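Local coordinates for hypothetical protein (Geobacillus stearothermophilus, PDB 1U84) that is of unknown function but folds as a small, single-chain, all-helical domain of the DUF1871 family, at residues L50-Q55 and I66-C71; L12-I17 and S36-V41. All blocks are in the same frame, centred on the assembly; numbering follows the deposited sequence.

Contact 1: residues L50-Q55 and I66-C71; sequences LAARIQ and IPFPHC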
loop_
_atom_site.group_PDB
_atom_site.type_symbol
_atom_site.label_atom_id
_atom_site.label_comp_id
_atom_site.label_asym_id
_atom_site.label_seq_id
_atom_site.Cartn_x
_atom_site.Cartn_y
_atom_site.Cartn_z
ATOM N N LEU A 50 0.714 9.166 -1.944
ATOM C CA LEU A 50 0.673 7.816 -1.369
ATOM C C LEU A 50 1.670 6.894 -2.061
ATOM O O LEU A 50 2.336 6.089 -1.396
ATOM C CB LEU A 50 -0.742 7.229 -1.422
ATOM C CG LEU A 50 -0.928 5.799 -0.896
ATOM C CD1 LEU A 50 -0.421 5.651 0.529
ATOM C CD2 LEU A 50 -2.413 5.373 -1.024
ATOM N N ALA A 51 1.750 7.006 -3.386
ATOM C CA ALA A 51 2.653 6.151 -4.163
ATOM C C ALA A 51 4.098 6.369 -3.715
ATOM O O ALA A 51 4.892 5.411 -3.614
ATOM C CB ALA A 51 2.513 6.421 -5.662
ATOM N N ALA A 52 4.473 7.630 -3.452
ATOM C CA ALA A 52 5.831 7.916 -3.002
ATOM C C ALA A 52 6.093 7.308 -1.611
ATOM O O ALA A 52 7.170 6.774 -1.372
ATOM C CB ALA A 52 6.093 9.399 -3.016
ATOM N N ARG A 53 5.081 7.324 -0.731
ATOM C CA ARG A 53 5.231 6.660 0.573
ATOM C C ARG A 53 5.420 5.140 0.406
ATOM O O ARG A 53 6.306 4.542 1.034
ATOM C CB ARG A 53 4.065 6.948 1.537
ATOM C CG ARG A 53 4.009 8.389 2.086
ATOM C CD ARG A 53 5.154 8.698 3.102
ATOM N NE ARG A 53 5.128 7.760 4.222
ATOM C CZ ARG A 53 6.117 6.922 4.527
ATOM N NH1 ARG A 53 5.993 6.091 5.546
ATOM N NH2 ARG A 53 7.248 6.924 3.823
ATOM N N ILE A 54 4.575 4.534 -0.427
ATOM C CA ILE A 54 4.675 3.100 -0.745
ATOM C C ILE A 54 6.077 2.775 -1.230
ATOM O O ILE A 54 6.722 1.815 -0.752
ATOM C CB ILE A 54 3.601 2.636 -1.772
ATOM C CG1 ILE A 54 2.209 2.726 -1.124
ATOM C CG2 ILE A 54 3.892 1.198 -2.237
ATOM C CD1 ILE A 54 1.034 2.563 -2.110
ATOM N N GLN A 55 6.583 3.588 -2.165
ATOM C CA GLN A 55 7.897 3.318 -2.723
ATOM C C GLN A 55 8.953 3.345 -1.611
ATOM O O GLN A 55 9.772 2.423 -1.516
ATOM C CB GLN A 55 8.226 4.339 -3.824
ATOM C CG GLN A 55 9.506 3.995 -4.592
ATOM C CD GLN A 55 9.788 5.012 -5.660
ATOM O OE1 GLN A 55 9.829 6.203 -5.387
ATOM N NE2 GLN A 55 9.945 4.543 -6.894
ATOM N N ILE A 66 10.905 -0.153 -6.036
ATOM C CA ILE A 66 9.854 -0.610 -6.924
ATOM C C ILE A 66 9.577 0.573 -7.856
ATOM O O ILE A 66 9.468 1.715 -7.392
ATOM C CB ILE A 66 8.570 -1.042 -6.160
ATOM C CG1 ILE A 66 8.864 -2.247 -5.257
ATOM C CG2 ILE A 66 7.439 -1.317 -7.115
ATOM C CD1 ILE A 66 7.700 -2.748 -4.425
ATOM N N PRO A 67 9.480 0.315 -9.161
ATOM C CA PRO A 67 9.167 1.398 -10.108
ATOM C C PRO A 67 7.972 2.227 -9.635
ATOM O O PRO A 67 6.940 1.662 -9.252
ATOM C CB PRO A 67 8.809 0.648 -11.367
ATOM C CG PRO A 67 9.723 -0.546 -11.304
ATOM C CD PRO A 67 9.620 -0.973 -9.856
ATOM N N PHE A 68 8.127 3.545 -9.688
ATOM C CA PHE A 68 7.062 4.446 -9.277
ATOM C C PHE A 68 5.692 4.095 -9.873
ATOM O O PHE A 68 4.696 4.097 -9.137
ATOM C CB PHE A 68 7.420 5.924 -9.528
ATOM C CG PHE A 68 6.431 6.890 -8.921
ATOM C CD1 PHE A 68 6.572 7.293 -7.608
ATOM C CD2 PHE A 68 5.335 7.351 -9.672
ATOM C CE1 PHE A 68 5.651 8.182 -7.027
ATOM C CE2 PHE A 68 4.414 8.225 -9.107
ATOM C CZ PHE A 68 4.579 8.637 -7.779
ATOM N N PRO A 69 5.591 3.871 -11.199
ATOM C CA PRO A 69 4.241 3.593 -11.742
ATOM C C PRO A 69 3.577 2.331 -11.161
ATOM O O PRO A 69 2.360 2.276 -11.083
ATOM C CB PRO A 69 4.481 3.453 -13.243
ATOM C CG PRO A 69 5.802 4.271 -13.491
ATOM C CD PRO A 69 6.616 3.938 -12.260
ATOM N N HIS A 70 4.373 1.338 -10.761
ATOM C CA HIS A 70 3.822 0.164 -10.062
ATOM C C HIS A 70 3.232 0.605 -8.695
ATOM O O HIS A 70 2.127 0.202 -8.363
ATOM C CB HIS A 70 4.891 -0.929 -9.876
ATOM C CG HIS A 70 4.314 -2.284 -9.646
ATOM N ND1 HIS A 70 3.650 -2.978 -10.632
ATOM C CD2 HIS A 70 4.327 -3.091 -8.561
ATOM C CE1 HIS A 70 3.263 -4.147 -10.160
ATOM N NE2 HIS A 70 3.645 -4.233 -8.901
ATOM N N CYS A 71 3.999 1.376 -7.917
ATOM C CA CYS A 71 3.493 1.998 -6.669
ATOM C C CYS A 71 2.215 2.809 -6.915
ATOM O O CYS A 71 1.274 2.735 -6.123
ATOM C CB CYS A 71 4.559 2.864 -6.039
ATOM S SG CYS A 71 6.044 1.878 -5.597
HETATM O O HOH W 1 10.217 0.244 -3.324
HETATM O O HOH W 2 10.681 4.790 -9.919
#
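Where helix 47-62 packs against the beginning of helix 68-85, the next helix in the chain, Gln55 reaches across to Ile66 in the loop between them. Its NE2 donates to Ile66 O at 2.9 Å, with an N-H...O angle of 169°; the acceptor lies almost in the plane of the amide, and the donor approaches Ile66 O almost head-on. The side chain spans this gap because CG is anti to the backbone N (chi1 -172°) and the chain stays extended beyond it. A water accepts a weak bond from the same NE2 and a firmer one from Phe68 N, while a second water links Gln55 O to Ile66 N, so backbone and side chain of Gln55 both tie down the loop. Pro67 follows as the N-cap residue, its O accepting from Cys71 N.

Beside this polar clasp the helices meet closely. Cys71 points at helix 47-62, its SG 3.7 Å from both CA and CB of Gln55, and Ile54 CG2 packs on the sulfur from the same helix. Cys71 CB rests 3.5 Å from Ala51 O, and Ala51 CA and Cys71 CA come within 4.9 Å, a closeness the small Ala51 side chain permits. The rim atoms CZ and CE1 of Phe68 touch the two alanines, CZ being 3.7 Å from Ala51 CB and CE1 reaching Ala52 CB. Gln55 OE1 stands at the edge of this ring, the amide plane turned 65° from it. Trp20 of helix 8-20 packs on Ile54, Ile66 and Cys71. Two consecutive helices packed across each other, with a side-chain amide from the first bonded to the short loop that leads into the second, form a helix-loop-helix corner of this all-helical domain.

Contact 2: residues L12-I17 and S36-V41; sequences LLLEWI and SVLQAV
Leu38 reaches from helix 31-41 toward helix 8-20 and crosses both Leu13 and Leu14 at about a right angle, one branch to each. CG is anti to the backbone N (chi1 -179°); from there CD1 meets Leu13 CD1 at 3.6 Å and also lies over Leu13 CB, while CD2 turns to Leu14, 4.1 Å from its CG. Leu14 sets out to one side of the interface, but its CD2 comes back to within 4.0 Å of Leu38 CB. This is helix-on-helix packing in the core of an all-helical domain: the two short segments run 126° apart in direction, their axes 9.9 Å from each other, with no hydrogen bond between them. An alanine in place of Leu38 lacks both branches, which would probably open a gap between the helices beside Leu13 CD1 and leave Leu14 with only its touch on CB. One turn further along helix 8-20, the side chains of Ile17 and Val37 pass alongside each other, pointing opposite ways, Ile17 CD1 lying 3.7 Å from Val37 CG1. Val41 CG1 touches Leu13 CD1 more loosely. Leu81 of helix 68-85 packs on Leu13, and Tyr58 of helix 47-62 on Ile17.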
loop_
_atom_site.group_PDB
_atom_site.type_symbol
_atom_site.label_atom_id
_atom_site.label_comp_id
_atom_site.label_asym_id
_atom_site.label_seq_id
_atom_site.Cartn_x
_atom_site.Cartn_y
_atom_site.Cartn_z
ATOM N N LEU A 12 -9.553 -5.029 4.767
ATOM C CA LEU A 12 -9.564 -5.164 3.304
ATOM C C LEU A 12 -8.358 -4.460 2.682
ATOM O O LEU A 12 -7.650 -5.025 1.830
ATOM C CB LEU A 12 -10.867 -4.612 2.729
ATOM C CG LEU A 12 -11.175 -4.999 1.294
ATOM C CD1 LEU A 12 -11.053 -6.519 1.100
ATOM C CD2 LEU A 12 -12.573 -4.509 1.003
ATOM N N LEU A 13 -8.099 -3.233 3.127
ATOM C CA LEU A 13 -6.907 -2.533 2.680
ATOM C C LEU A 13 -5.630 -3.337 2.965
ATOM O O LEU A 13 -4.776 -3.480 2.101
ATOM C CB LEU A 13 -6.775 -1.143 3.333
ATOM C CG LEU A 13 -7.830 -0.135 2.890
ATOM C CD1 LEU A 13 -7.879 0.985 3.890
ATOM C CD2 LEU A 13 -7.521 0.402 1.486
ATOM N N LEU A 14 -5.504 -3.840 4.180
ATOM C CA LEU A 14 -4.342 -4.666 4.523
ATOM C C LEU A 14 -4.228 -5.903 3.627
ATOM O O LEU A 14 -3.115 -6.271 3.206
ATOM C CB LEU A 14 -4.312 -5.071 6.000
ATOM C CG LEU A 14 -4.040 -3.928 7.002
ATOM C CD1 LEU A 14 -4.381 -4.373 8.419
ATOM C CD2 LEU A 14 -2.605 -3.364 6.920
ATOM N N GLU A 15 -5.346 -6.566 3.378
ATOM C CA GLU A 15 -5.356 -7.709 2.442
ATOM C C GLU A 15 -4.847 -7.348 1.063
ATOM O O GLU A 15 -3.976 -8.036 0.506
ATOM C CB GLU A 15 -6.740 -8.339 2.354
ATOM C CG GLU A 15 -7.096 -9.192 3.547
ATOM C CD GLU A 15 -8.563 -9.622 3.509
ATOM O OE1 GLU A 15 -9.454 -8.732 3.488
ATOM O OE2 GLU A 15 -8.821 -10.850 3.509
ATOM N N TRP A 16 -5.356 -6.247 0.519
ATOM C CA TRP A 16 -4.912 -5.771 -0.792
ATOM C C TRP A 16 -3.424 -5.450 -0.820
ATOM O O TRP A 16 -2.736 -5.745 -1.799
ATOM C CB TRP A 16 -5.709 -4.530 -1.186
ATOM C CG TRP A 16 -7.128 -4.805 -1.577
ATOM C CD1 TRP A 16 -7.849 -5.949 -1.358
ATOM C CD2 TRP A 16 -8.032 -3.866 -2.158
ATOM N NE1 TRP A 16 -9.124 -5.806 -1.846
ATOM C CE2 TRP A 16 -9.270 -4.523 -2.320
ATOM C CE3 TRP A 16 -7.907 -2.544 -2.599
ATOM C CZ2 TRP A 16 -10.381 -3.887 -2.889
ATOM C CZ3 TRP A 16 -9.023 -1.910 -3.149
ATOM C CH2 TRP A 16 -10.237 -2.592 -3.305
ATOM N N ILE A 17 -2.906 -4.837 0.257
ATOM C CA ILE A 17 -1.512 -4.443 0.262
ATOM C C ILE A 17 -0.650 -5.696 0.306
ATOM O O ILE A 17 0.289 -5.818 -0.476
ATOM C CB ILE A 17 -1.158 -3.485 1.417
ATOM C CG1 ILE A 17 -1.939 -2.201 1.267
ATOM C CG2 ILE A 17 0.347 -3.219 1.394
ATOM C CD1 ILE A 17 -2.200 -1.459 2.628
ATOM N N SER A 36 2.355 -0.000 7.562
ATOM C CA SER A 36 2.926 1.302 7.274
ATOM C C SER A 36 2.177 1.973 6.137
ATOM O O SER A 36 1.891 3.177 6.193
ATOM C CB SER A 36 4.421 1.175 6.951
ATOM O OG SER A 36 5.137 0.787 8.113
ATOM N N VAL A 37 1.799 1.177 5.142
ATOM C CA VAL A 37 1.084 1.751 3.992
ATOM C C VAL A 37 -0.316 2.154 4.473
ATOM O O VAL A 37 -0.806 3.222 4.102
ATOM C CB VAL A 37 1.015 0.744 2.831
ATOM C CG1 VAL A 37 0.092 1.285 1.726
ATOM C CG2 VAL A 37 2.404 0.524 2.280
ATOM N N LEU A 38 -0.918 1.337 5.342
ATOM C CA LEU A 38 -2.247 1.674 5.886
ATOM C C LEU A 38 -2.188 3.033 6.587
ATOM O O LEU A 38 -3.071 3.874 6.388
ATOM C CB LEU A 38 -2.776 0.601 6.839
ATOM C CG LEU A 38 -4.172 0.937 7.383
ATOM C CD1 LEU A 38 -5.207 0.926 6.253
ATOM C CD2 LEU A 38 -4.496 -0.096 8.433
ATOM N N GLN A 39 -1.166 3.258 7.420
ATOM C CA GLN A 39 -1.018 4.564 8.056
ATOM C C GLN A 39 -0.989 5.702 7.016
ATOM O O GLN A 39 -1.710 6.706 7.146
ATOM C CB GLN A 39 0.273 4.547 8.860
ATOM C CG GLN A 39 0.568 5.814 9.564
ATOM C CD GLN A 39 -0.424 6.075 10.655
ATOM O OE1 GLN A 39 -0.972 5.139 11.277
ATOM N NE2 GLN A 39 -0.662 7.338 10.917
ATOM N N ALA A 40 -0.208 5.509 5.967
ATOM C CA ALA A 40 -0.011 6.550 4.922
ATOM C C ALA A 40 -1.355 6.805 4.212
ATOM O O ALA A 40 -1.601 7.910 3.744
ATOM C CB ALA A 40 1.001 6.077 3.907
ATOM N N VAL A 41 -2.136 5.740 4.002
ATOM C CA VAL A 41 -3.486 5.865 3.381
ATOM C C VAL A 41 -4.346 6.918 4.108
ATOM O O VAL A 41 -5.119 7.644 3.477
ATOM C CB VAL A 41 -4.258 4.492 3.279
ATOM C CG1 VAL A 41 -5.770 4.684 2.891
ATOM C CG2 VAL A 41 -3.551 3.576 2.257
#

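How the contacts relate
Contact 1 and contact 2 lie in series along the chain, their centres about 13 Å apart, and together draw on all four helices of the domain. They touch where helix 31-41 meets the helix that follows it, 47-62: Leu50 CD1 packs 3.7 Å from Ala40 CB, and Ile54 CG1 lies 3.8 Å from Val37 CG1. Val37 and Ile54 thus each serve their own contact and the junction between the two. Helix 8-20 spans both as well, giving Leu13, Leu14 and Ile17 to contact 2 and Trp20 to the flank of contact 1. Contact 2 is the more deeply placed, its centre about 5 Å from that of the chain against about 9 Å for contact 1, and its touching residues are more often buried.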